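Local coordinates for protein NAD(P)H-flavin oxidoreductase (Agrobacterium tumefaciens str. C58, PDB 2FRE) that binds flavin mononucleotide and probably catalyses NAD(P)H-dependent flavin reduction, at residues 39-42 / 43-46; 74-77 / 78-82; 107-110 / 111-115; 189-192 / 193-197. All coordinates share one frame; numbering follows the deposited sequence.

Contact 1: residues 39-42 / 43-46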
loop_
_atom_site.group_PDB
_atom_site.type_symbol
_atom_site.label_atom_id
_atom_site.label_comp_id
_atom_site.label_asym_id
_atom_site.label_seq_id
_atom_site.Cartn_x
_atom_site.Cartn_y
_atom_site.Cartn_z
ATOM N N ILE A 39 -6.858 -6.686 -12.284
ATOM C CA ILE A 39 -5.999 -5.723 -11.583
ATOM C C ILE A 39 -6.739 -5.026 -10.455
ATOM O O ILE A 39 -6.231 -4.953 -9.348
ATOM C CB ILE A 39 -5.399 -4.691 -12.567
ATOM C CG1 ILE A 39 -4.371 -5.402 -13.466
ATOM C CG2 ILE A 39 -4.748 -3.519 -11.809
ATOM C CD1 ILE A 39 -3.882 -4.580 -14.612
ATOM N N LEU A 40 -7.939 -4.529 -10.735
ATOM C CA LEU A 40 -8.728 -3.855 -9.715
ATOM C C LEU A 40 -9.303 -4.838 -8.691
ATOM O O LEU A 40 -9.479 -4.489 -7.532
ATOM C CB LEU A 40 -9.821 -2.987 -10.363
ATOM C CG LEU A 40 -9.314 -1.824 -11.226
ATOM C CD1 LEU A 40 -10.491 -0.998 -11.809
ATOM C CD2 LEU A 40 -8.356 -0.928 -10.500
ATOM N N ASP A 41 -9.549 -6.084 -9.106
ATOM C CA ASP A 41 -9.991 -7.137 -8.189
ATOM C C ASP A 41 -8.902 -7.408 -7.140
ATOM O O ASP A 41 -9.169 -7.431 -5.945
ATOM C CB ASP A 41 -10.334 -8.423 -8.975
ATOM C CG ASP A 41 -11.173 -9.394 -8.183
ATOM O OD1 ASP A 41 -11.610 -9.072 -7.052
ATOM O OD2 ASP A 41 -11.422 -10.488 -8.707
ATOM N N ALA A 42 -7.657 -7.543 -7.582
ATOM C CA ALA A 42 -6.540 -7.712 -6.644
ATOM C C ALA A 42 -6.416 -6.528 -5.671
ATOM O O ALA A 42 -6.236 -6.712 -4.451
ATOM C CB ALA A 42 -5.222 -7.937 -7.421
ATOM N N ALA A 43 -6.514 -5.314 -6.214
ATOM C CA ALA A 43 -6.489 -4.090 -5.424
ATOM C C ALA A 43 -7.557 -4.084 -4.303
ATOM O O ALA A 43 -7.258 -3.729 -3.162
ATOM C CB ALA A 43 -6.649 -2.853 -6.353
ATOM N N HIS A 44 -8.763 -4.525 -4.625
ATOM C CA HIS A 44 -9.895 -4.513 -3.692
ATOM C C HIS A 44 -9.829 -5.626 -2.644
ATOM O O HIS A 44 -10.632 -5.637 -1.697
ATOM C CB HIS A 44 -11.236 -4.505 -4.478
ATOM C CG HIS A 44 -12.015 -5.789 -4.451
ATOM N ND1 HIS A 44 -13.321 -5.850 -4.006
ATOM C CD2 HIS A 44 -11.695 -7.044 -4.837
ATOM C CE1 HIS A 44 -13.767 -7.090 -4.119
ATOM N NE2 HIS A 44 -12.795 -7.839 -4.605
ATOM N N TRP A 45 -8.890 -6.561 -2.822
ATOM C CA TRP A 45 -8.581 -7.571 -1.799
ATOM C C TRP A 45 -7.593 -7.097 -0.721
ATOM O O TRP A 45 -7.203 -7.876 0.161
ATOM C CB TRP A 45 -8.099 -8.885 -2.437
ATOM C CG TRP A 45 -9.221 -9.734 -2.807
ATOM C CD1 TRP A 45 -9.714 -9.961 -4.057
ATOM C CD2 TRP A 45 -10.043 -10.468 -1.909
ATOM N NE1 TRP A 45 -10.791 -10.802 -3.994
ATOM C CE2 TRP A 45 -11.020 -11.125 -2.681
ATOM C CE3 TRP A 45 -10.042 -10.646 -0.518
ATOM C CZ2 TRP A 45 -11.991 -11.937 -2.112
ATOM C CZ3 TRP A 45 -11.021 -11.445 0.047
ATOM C CH2 TRP A 45 -11.974 -12.085 -0.751
ATOM N N ALA A 46 -7.209 -5.822 -0.759
ATOM C CA ALA A 46 -6.259 -5.305 0.197
ATOM C C ALA A 46 -6.839 -5.297 1.604
ATOM O O ALA A 46 -8.053 -5.231 1.772
ATOM C CB ALA A 46 -5.797 -3.897 -0.212
#
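Asp41 and His44, one helical turn apart, lie side by side and point the same way, with carboxylate and imidazole planes 43° apart. Asp41 OD1 comes to 3.0 Å from His44 NE2, but the angle is too poor for a hydrogen bond. The stronger polar tie of this carboxylate is made by OD2, which accepts from the backbone N of Tyr11 of the second subunit. The swing of Asp41 CG away from its own N and next to the carbonyl carbon (chi1 -163°) sends the group along the helix toward His44 and Trp45, whose NE1 stands 3.6 Å from Asp41 OD1.

The backbone bonds change pattern along this stretch. Ala43 N donates to Ile39 O at 3.2 Å and His44 N to Leu40 O at 3.0 Å, both in the alpha-helical pattern. Trp45 N instead reaches back three residues to Ala42 O at 3.1 Å, approaching from above the carbonyl plane, and Ala46 N likewise bonds to Ala43 O.

Apolar side chains supply the packing. Ile39 and Ala43 lean on Leu121 of helix 110-127, while Leu40 and Ala43 meet Phe57 of strand 55-61. This part of helix 33-44 is thus wedged between that helix and that strand, with Phe17, Val13 and Val184 of the second subunit packed against Ala42, Asp41 and His44.

Contact 2: residues 74-77 / 78-82. With FMN (flavin mononucleotide), chain C.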
loop_
_atom_site.group_PDB
_atom_site.type_symbol
_atom_site.label_atom_id
_atom_site.label_comp_id
_atom_site.label_asym_id
_atom_site.label_seq_id
_atom_site.Cartn_x
_atom_site.Cartn_y
_atom_site.Cartn_z
ATOM N N LEU A 74 -4.791 15.249 -15.964
ATOM C CA LEU A 74 -3.397 15.214 -15.528
ATOM C C LEU A 74 -2.741 16.530 -15.900
ATOM O O LEU A 74 -3.143 17.187 -16.877
ATOM C CB LEU A 74 -2.640 14.092 -16.230
ATOM C CG LEU A 74 -3.374 12.758 -16.367
ATOM C CD1 LEU A 74 -2.560 11.797 -17.224
ATOM C CD2 LEU A 74 -3.664 12.217 -14.997
HETATM N N MSE A 75 -1.708 16.896 -15.145
HETATM C CA MSE A 75 -0.882 18.046 -15.501
HETATM C C MSE A 75 -0.077 17.766 -16.753
HETATM O O MSE A 75 0.162 16.608 -17.100
HETATM C CB MSE A 75 0.009 18.458 -14.337
HETATM C CG MSE A 75 -0.818 18.990 -13.211
HETATM SE SE MSE A 75 0.201 19.483 -11.636
HETATM C CE MSE A 75 -1.337 20.115 -10.498
ATOM N N GLU A 76 0.302 18.850 -17.433
ATOM C CA GLU A 76 0.878 18.820 -18.784
ATOM C C GLU A 76 2.066 17.881 -18.874
ATOM O O GLU A 76 2.179 17.106 -19.824
ATOM C CB GLU A 76 1.303 20.234 -19.207
ATOM C CG GLU A 76 2.169 20.306 -20.478
ATOM C CD GLU A 76 2.454 21.747 -20.941
ATOM O OE1 GLU A 76 3.036 21.917 -22.048
ATOM O OE2 GLU A 76 2.098 22.710 -20.209
ATOM N N GLY A 77 2.950 17.970 -17.883
ATOM C CA GLY A 77 4.145 17.145 -17.822
ATOM C C GLY A 77 3.808 15.672 -17.864
ATOM O O GLY A 77 4.360 14.929 -18.662
ATOM N N ASN A 78 2.893 15.248 -17.004
ATOM C CA ASN A 78 2.441 13.856 -17.002
ATOM C C ASN A 78 1.686 13.478 -18.274
ATOM O O ASN A 78 1.848 12.362 -18.771
ATOM C CB ASN A 78 1.565 13.545 -15.783
ATOM C CG ASN A 78 2.354 13.457 -14.486
ATOM O OD1 ASN A 78 1.825 13.768 -13.404
ATOM N ND2 ASN A 78 3.600 13.011 -14.573
ATOM N N GLN A 79 0.876 14.388 -18.816
ATOM C CA GLN A 79 0.131 14.091 -20.044
ATOM C C GLN A 79 1.027 13.590 -21.160
ATOM O O GLN A 79 0.636 12.711 -21.917
ATOM C CB GLN A 79 -0.604 15.320 -20.559
ATOM C CG GLN A 79 -1.824 15.684 -19.756
ATOM C CD GLN A 79 -2.596 16.846 -20.358
ATOM O OE1 GLN A 79 -3.135 17.686 -19.634
ATOM N NE2 GLN A 79 -2.679 16.883 -21.678
ATOM N N LYS A 80 2.215 14.181 -21.265
ATOM C CA LYS A 80 3.126 13.952 -22.371
ATOM C C LYS A 80 3.379 12.472 -22.605
ATOM O O LYS A 80 3.473 12.035 -23.738
ATOM C CB LYS A 80 4.466 14.643 -22.097
ATOM C CG LYS A 80 4.416 16.146 -22.162
ATOM C CD LYS A 80 5.683 16.791 -21.584
ATOM C CE LYS A 80 5.960 18.178 -22.191
ATOM N NZ LYS A 80 4.815 19.169 -22.074
ATOM N N TRP A 81 3.488 11.701 -21.521
ATOM C CA TRP A 81 3.770 10.267 -21.620
ATOM C C TRP A 81 2.564 9.412 -21.273
ATOM O O TRP A 81 2.365 8.370 -21.882
ATOM C CB TRP A 81 4.984 9.876 -20.742
ATOM C CG TRP A 81 4.864 10.258 -19.313
ATOM C CD1 TRP A 81 5.275 11.427 -18.742
ATOM C CD2 TRP A 81 4.295 9.479 -18.265
ATOM N NE1 TRP A 81 5.004 11.426 -17.411
ATOM C CE2 TRP A 81 4.392 10.248 -17.082
ATOM C CE3 TRP A 81 3.699 8.216 -18.207
ATOM C CZ2 TRP A 81 3.916 9.797 -15.858
ATOM C CZ3 TRP A 81 3.224 7.763 -16.980
ATOM C CH2 TRP A 81 3.325 8.556 -15.827
ATOM N N ALA A 82 1.770 9.840 -20.293
ATOM C CA ALA A 82 0.620 9.052 -19.838
ATOM C C ALA A 82 -0.501 8.924 -20.885
ATOM O O ALA A 82 -1.317 8.004 -20.810
ATOM C CB ALA A 82 0.075 9.608 -18.548
HETATM N N1 FMN C . 5.816 9.949 -11.398
HETATM C C2 FMN C . 5.689 10.972 -12.337
HETATM O O2 FMN C . 6.380 10.960 -13.362
HETATM N N3 FMN C . 4.811 12.020 -12.123
HETATM C C4 FMN C . 4.026 12.081 -11.003
HETATM O O4 FMN C . 3.095 12.910 -10.955
HETATM C C4A FMN C . 4.155 11.042 -10.057
HETATM N N5 FMN C . 3.386 11.060 -8.906
HETATM C C5A FMN C . 3.469 9.995 -8.024
HETATM C C6 FMN C . 2.669 10.001 -6.894
HETATM C C7 FMN C . 2.716 8.955 -5.995
HETATM C C7M FMN C . 1.497 8.798 -5.129
HETATM C C8 FMN C . 3.591 7.883 -6.199
HETATM C C8M FMN C . 3.290 6.531 -5.596
HETATM C C9 FMN C . 4.399 7.868 -7.328
HETATM C C9A FMN C . 4.354 8.943 -8.236
HETATM N N10 FMN C . 5.165 8.944 -9.350
HETATM C C10 FMN C . 5.047 9.983 -10.266
HETATM C "C1'" FMN C . 6.206 7.875 -9.569
HETATM C "C2'" FMN C . 7.296 7.807 -8.502
HETATM O "O2'" FMN C . 8.307 8.789 -8.704
HETATM C "C3'" FMN C . 7.892 6.403 -8.463
HETATM O "O3'" FMN C . 6.898 5.473 -8.050
HETATM C "C4'" FMN C . 9.115 6.349 -7.555
HETATM O "O4'" FMN C . 10.164 7.140 -8.089
HETATM C "C5'" FMN C . 9.634 4.935 -7.320
HETATM O "O5'" FMN C . 10.014 4.323 -8.543
HETATM P P FMN C . 9.378 2.920 -9.006
HETATM O O1P FMN C . 9.931 1.868 -8.058
HETATM O O2P FMN C . 7.866 2.977 -8.861
HETATM O O3P FMN C . 9.791 2.713 -10.438
#
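Glu76 and Lys80, one turn apart at the exposed start of helix 76-82, form a salt bridge with OE1 of Glu76 3.3 Å from NZ of Lys80. The glutamate chain runs extended, whereas the lysine bends at its last torsion (chi4 55°), which brings the ammonium back across it; NZ is then as near to Glu76 CG as to OE1.

The first turn satisfies its own carbonyls. Met75, present as selenomethionine, holds the N-cap position, and its O receives Gln79 N at 2.9 Å in the carbonyl plane. Glu76 O takes Lys80 N at 3.3 Å, and a weaker bond joins the same donor to Gly77 O. Farther on, Asn78 O accepts from both Ala82 N, at 2.9 Å, and Trp81 N. Backbone pairing of Met75 with Gly137 ties the cap to the loop after strand 131-135.

Helix 76-82 walls the pyrimidine end of the flavin pocket of this nitroreductase-family protein. The Asn78 side chain ends beside N3 and O4 of the flavin, and Trp81 CZ2 lies 3.7 Å from flavin O2. Arg24 and Gly136 N of the same chain are among the other polar partners of the cofactor. On the inner side, Leu74 CD1 packs against Ala82 CB at 3.7 Å, and both residues touch Met135. One face of the Trp81 ring carries Asn78 O and Ala82 CB near its rim.

Contact 3: residues 107-110 / 111-115. With FMN (flavin mononucleotide), chain D.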
loop_
_atom_site.group_PDB
_atom_site.type_symbol
_atom_site.label_atom_id
_atom_site.label_comp_id
_atom_site.label_asym_id
_atom_site.label_seq_id
_atom_site.Cartn_x
_atom_site.Cartn_y
_atom_site.Cartn_z
ATOM N N SER A 107 -12.077 9.094 9.185
ATOM C CA SER A 107 -11.295 7.879 9.123
ATOM C C SER A 107 -9.830 8.197 9.359
ATOM O O SER A 107 -9.272 9.079 8.712
ATOM C CB SER A 107 -11.436 7.220 7.758
ATOM O OG SER A 107 -10.372 6.319 7.568
ATOM N N ALA A 108 -9.208 7.453 10.266
ATOM C CA ALA A 108 -7.798 7.664 10.589
ATOM C C ALA A 108 -6.867 7.010 9.569
ATOM O O ALA A 108 -5.720 7.415 9.455
ATOM C CB ALA A 108 -7.499 7.140 11.976
ATOM N N THR A 109 -7.361 6.031 8.812
ATOM C CA THR A 109 -6.494 5.198 7.965
ATOM C C THR A 109 -6.844 5.158 6.473
ATOM O O THR A 109 -6.212 4.396 5.709
ATOM C CB THR A 109 -6.519 3.739 8.469
ATOM O OG1 THR A 109 -7.833 3.202 8.287
ATOM C CG2 THR A 109 -6.131 3.677 9.949
ATOM N N HIS A 110 -7.836 5.938 6.034
ATOM C CA HIS A 110 -8.341 5.784 4.647
ATOM C C HIS A 110 -7.280 5.955 3.544
ATOM O O HIS A 110 -7.291 5.228 2.560
ATOM C CB HIS A 110 -9.559 6.687 4.379
ATOM C CG HIS A 110 -9.253 8.149 4.323
ATOM N ND1 HIS A 110 -9.162 8.937 5.453
ATOM C CD2 HIS A 110 -9.056 8.976 3.270
ATOM C CE1 HIS A 110 -8.900 10.179 5.095
ATOM N NE2 HIS A 110 -8.836 10.232 3.779
ATOM N N SER A 111 -6.353 6.889 3.715
ATOM C CA SER A 111 -5.323 7.115 2.717
ATOM C C SER A 111 -4.261 6.016 2.759
ATOM O O SER A 111 -3.806 5.519 1.729
ATOM C CB SER A 111 -4.693 8.505 2.913
ATOM O OG SER A 111 -5.672 9.511 2.660
ATOM N N PHE A 112 -3.881 5.646 3.965
ATOM C CA PHE A 112 -3.001 4.520 4.207
ATOM C C PHE A 112 -3.559 3.247 3.545
ATOM O O PHE A 112 -2.859 2.517 2.794
ATOM C CB PHE A 112 -2.821 4.395 5.733
ATOM C CG PHE A 112 -1.893 3.286 6.171
ATOM C CD1 PHE A 112 -0.538 3.484 6.184
ATOM C CD2 PHE A 112 -2.396 2.054 6.594
ATOM C CE1 PHE A 112 0.324 2.480 6.630
ATOM C CE2 PHE A 112 -1.539 1.047 7.012
ATOM C CZ PHE A 112 -0.178 1.263 7.022
ATOM N N ASP A 113 -4.834 2.978 3.806
ATOM C CA ASP A 113 -5.474 1.780 3.312
ATOM C C ASP A 113 -5.585 1.801 1.772
ATOM O O ASP A 113 -5.334 0.815 1.108
ATOM C CB ASP A 113 -6.862 1.634 3.961
ATOM C CG ASP A 113 -6.804 1.153 5.442
ATOM O OD1 ASP A 113 -5.787 0.571 5.884
ATOM O OD2 ASP A 113 -7.813 1.339 6.168
ATOM N N ALA A 114 -5.925 2.948 1.216
ATOM C CA ALA A 114 -5.906 3.173 -0.232
ATOM C C ALA A 114 -4.528 2.870 -0.866
ATOM O O ALA A 114 -4.456 2.325 -1.957
ATOM C CB ALA A 114 -6.349 4.612 -0.548
ATOM N N GLY A 115 -3.451 3.210 -0.158
ATOM C CA GLY A 115 -2.079 2.913 -0.595
ATOM C C GLY A 115 -1.778 1.432 -0.684
ATOM O O GLY A 115 -1.120 0.972 -1.635
HETATM N N1 FMN D . -7.245 -5.928 13.373
HETATM C C2 FMN D . -7.488 -5.978 14.741
HETATM O O2 FMN D . -7.740 -7.076 15.229
HETATM N N3 FMN D . -7.370 -4.861 15.523
HETATM C C4 FMN D . -7.052 -3.646 14.956
HETATM O O4 FMN D . -6.680 -2.706 15.672
HETATM C C4A FMN D . -6.834 -3.595 13.579
HETATM N N5 FMN D . -6.511 -2.399 12.970
HETATM C C5A FMN D . -6.220 -2.366 11.620
HETATM C C6 FMN D . -5.849 -1.168 11.027
HETATM C C7 FMN D . -5.539 -1.109 9.663
HETATM C C7M FMN D . -4.684 0.050 9.231
HETATM C C8 FMN D . -5.596 -2.264 8.885
HETATM C C8M FMN D . -4.756 -2.393 7.622
HETATM C C9 FMN D . -5.984 -3.451 9.479
HETATM C C9A FMN D . -6.302 -3.500 10.841
HETATM N N10 FMN D . -6.688 -4.694 11.412
HETATM C C10 FMN D . -6.923 -4.735 12.791
HETATM C "C1'" FMN D . -7.122 -5.848 10.551
HETATM C "C2'" FMN D . -8.221 -5.630 9.505
HETATM O "O2'" FMN D . -9.519 -5.773 10.106
HETATM C "C3'" FMN D . -8.085 -6.666 8.389
HETATM O "O3'" FMN D . -6.861 -6.457 7.708
HETATM C "C4'" FMN D . -9.288 -6.630 7.416
HETATM O "O4'" FMN D . -10.473 -7.098 8.063
HETATM C "C5'" FMN D . -9.092 -7.464 6.173
HETATM O "O5'" FMN D . -8.745 -8.772 6.519
HETATM P P FMN D . -7.426 -9.510 5.983
HETATM O O1P FMN D . -7.563 -9.801 4.526
HETATM O O2P FMN D . -6.266 -8.589 6.246
HETATM O O3P FMN D . -7.295 -10.829 6.685
HETATM O O HOH W 1 -4.677 7.801 6.438
#
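Asp113 turns back along its helix to Thr109, four residues earlier. Its CB sits 3.3 Å from Thr109 O, the same oxygen that takes Asp113 N at 2.7 Å, nearly along the C=O axis. With CG opposite the carbonyl carbon (chi1 -75°), the carboxyl carbon stays equally close to that oxygen and the group points to the start of the helix. OD2 then accepts from Thr109 OG1 at 2.8 Å, the hydroxyl coming from above the carboxylate plane, and a second hydrogen bond reaches OD2 from Ala49 N. The other oxygen, OD1, faces the flavin: C7M of the chain D cofactor lies 3.6 Å from it.

Thr109 is the N-cap of helix 110-127, although its hydroxyl is spent on Asp113 and makes no capping bond. Just before it, Ser107 OG accepts from Thr109 N in an ST turn. Thr109 CG2 and Phe112 CE2 each approach the same flavin methyl, C7M, to 4.0 Å. The Phe112 ring also meets that of Trp118 of the second subunit; Ser22 and Arg24 of that subunit hydrogen-bond this flavin.

Contact 4: residues 189-192 / 193-197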
loop_
_atom_site.group_PDB
_atom_site.type_symbol
_atom_site.label_atom_id
_atom_site.label_comp_id
_atom_site.label_asym_id
_atom_site.label_seq_id
_atom_site.Cartn_x
_atom_site.Cartn_y
_atom_site.Cartn_z
ATOM N N VAL A 189 15.779 3.479 7.348
ATOM C CA VAL A 189 14.333 3.541 7.565
ATOM C C VAL A 189 13.793 2.502 8.550
ATOM O O VAL A 189 12.639 2.610 8.956
ATOM C CB VAL A 189 13.507 3.444 6.254
ATOM C CG1 VAL A 189 13.881 4.568 5.286
ATOM C CG2 VAL A 189 13.639 2.071 5.581
ATOM N N ALA A 190 14.594 1.504 8.909
ATOM C CA ALA A 190 14.147 0.438 9.805
ATOM C C ALA A 190 15.027 0.458 11.046
ATOM O O ALA A 190 16.256 0.273 10.951
ATOM C CB ALA A 190 14.258 -0.917 9.119
ATOM N N PHE A 191 14.396 0.698 12.190
ATOM C CA PHE A 191 15.075 0.904 13.458
ATOM C C PHE A 191 14.586 -0.109 14.504
ATOM O O PHE A 191 13.382 -0.272 14.719
ATOM C CB PHE A 191 14.804 2.323 13.984
ATOM C CG PHE A 191 14.935 3.410 12.941
ATOM C CD1 PHE A 191 16.057 3.477 12.120
ATOM C CD2 PHE A 191 13.932 4.352 12.768
ATOM C CE1 PHE A 191 16.184 4.469 11.168
ATOM C CE2 PHE A 191 14.039 5.329 11.799
ATOM C CZ PHE A 191 15.179 5.389 10.994
ATOM N N GLU A 192 15.525 -0.755 15.184
ATOM C CA GLU A 192 15.162 -1.676 16.260
ATOM C C GLU A 192 14.983 -0.943 17.580
ATOM O O GLU A 192 15.842 -0.142 17.973
ATOM C CB GLU A 192 16.231 -2.734 16.444
ATOM C CG GLU A 192 15.796 -3.819 17.401
ATOM C CD GLU A 192 16.591 -5.095 17.265
ATOM O OE1 GLU A 192 17.790 -5.047 16.921
ATOM O OE2 GLU A 192 16.002 -6.166 17.516
ATOM N N GLY A 193 13.860 -1.204 18.249
ATOM C CA GLY A 193 13.671 -0.780 19.648
ATOM C C GLY A 193 13.088 0.601 19.833
ATOM O O GLY A 193 12.179 0.802 20.659
ATOM N N ARG A 194 13.629 1.562 19.098
ATOM C CA ARG A 194 13.183 2.954 19.155
ATOM C C ARG A 194 13.586 3.672 17.866
ATOM O O ARG A 194 14.343 3.141 17.067
ATOM C CB ARG A 194 13.793 3.677 20.360
ATOM C CG ARG A 194 15.304 3.571 20.467
ATOM C CD ARG A 194 15.826 4.300 21.727
ATOM N NE ARG A 194 15.758 5.749 21.546
ATOM C CZ ARG A 194 16.696 6.478 20.950
ATOM N NH1 ARG A 194 17.783 5.914 20.462
ATOM N NH2 ARG A 194 16.538 7.790 20.829
ATOM N N PHE A 195 13.067 4.874 17.674
ATOM C CA PHE A 195 13.371 5.652 16.474
ATOM C C PHE A 195 14.820 6.167 16.576
ATOM O O PHE A 195 15.097 7.062 17.355
ATOM C CB PHE A 195 12.375 6.810 16.347
ATOM C CG PHE A 195 12.362 7.469 14.981
ATOM C CD1 PHE A 195 11.301 7.255 14.104
ATOM C CD2 PHE A 195 13.396 8.311 14.579
ATOM C CE1 PHE A 195 11.262 7.872 12.868
ATOM C CE2 PHE A 195 13.369 8.932 13.340
ATOM C CZ PHE A 195 12.293 8.707 12.475
ATOM N N THR A 196 15.744 5.609 15.807
ATOM C CA THR A 196 17.154 6.060 15.926
ATOM C C THR A 196 17.629 6.884 14.748
ATOM O O THR A 196 18.744 7.413 14.781
ATOM C CB THR A 196 18.117 4.899 16.057
ATOM O OG1 THR A 196 17.912 4.005 14.975
ATOM C CG2 THR A 196 17.913 4.162 17.370
ATOM N N GLY A 197 16.802 6.991 13.714
ATOM C CA GLY A 197 17.141 7.766 12.527
ATOM C C GLY A 197 17.158 9.249 12.807
ATOM O O GLY A 197 16.616 9.704 13.800
HETATM O O HOH W 2 18.331 0.753 14.782
#
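This is a local aromatic contact at a chain reversal, in which the loop after strand 190-192, near the C-terminus, folds back over Phe191, against the second subunit. Phe191 is the centre. Its ring presents an edge to Phe195, whose face receives Phe191 CE2 over its centre; the centroids are 4.9 Å apart and the planes meet at 59°, an edge-to-face pair. One face of the Phe191 ring lies under the returning backbone, with Gly197 N 3.5 Å above the plane over the ring centre, and Val189 C sits toward the rim of the opposite face. Gly197 CA comes to 3.4 Å from Phe191 CZ, closeness that the absence of a side chain permits.

The reversal itself runs through Gly193, whose positive phi (89°) and psi of -47° match a classic gamma turn; Arg194 N gives a weak bond to Glu192 O at 3.0 Å. A water receives Glu192 N at 3.2 Å and also meets Thr196 OG1 at 3.3 Å, linking the two limbs of the turn.

Partners on the second subunit fix the segment. Arg194 NE forms a salt bridge with its Asp148, Phe195 meets its Phe153 edge-to-face, and residues 190-192 pair parallel with one of its strands. Such a C-terminal arm, adding a strand to the partner's sheet, is characteristic of nitroreductase-fold dimers.

In the fold
Contacts 2 and 3 border two different flavins of the dimer, and contact 1 comes near one of them. Contact 2 meets the flavin of chain C and contact 3 that of chain D, and their centres, on opposite sides of the chain's centre, stand about 26 Å apart. Contact 1 lies nearer contact 3, with nearest atoms about 5 Å apart, and the side chain of its Trp45 is about 6 Å from the chain D flavin, on the phosphate side, while contact 3 meets the dimethyl end. Contact 4 is remote: its nearest atoms are about 13 Å from contact 3 and 24 Å from contact 2. Contacts 1, 3 and 4 all touch the second subunit; contact 2 does not.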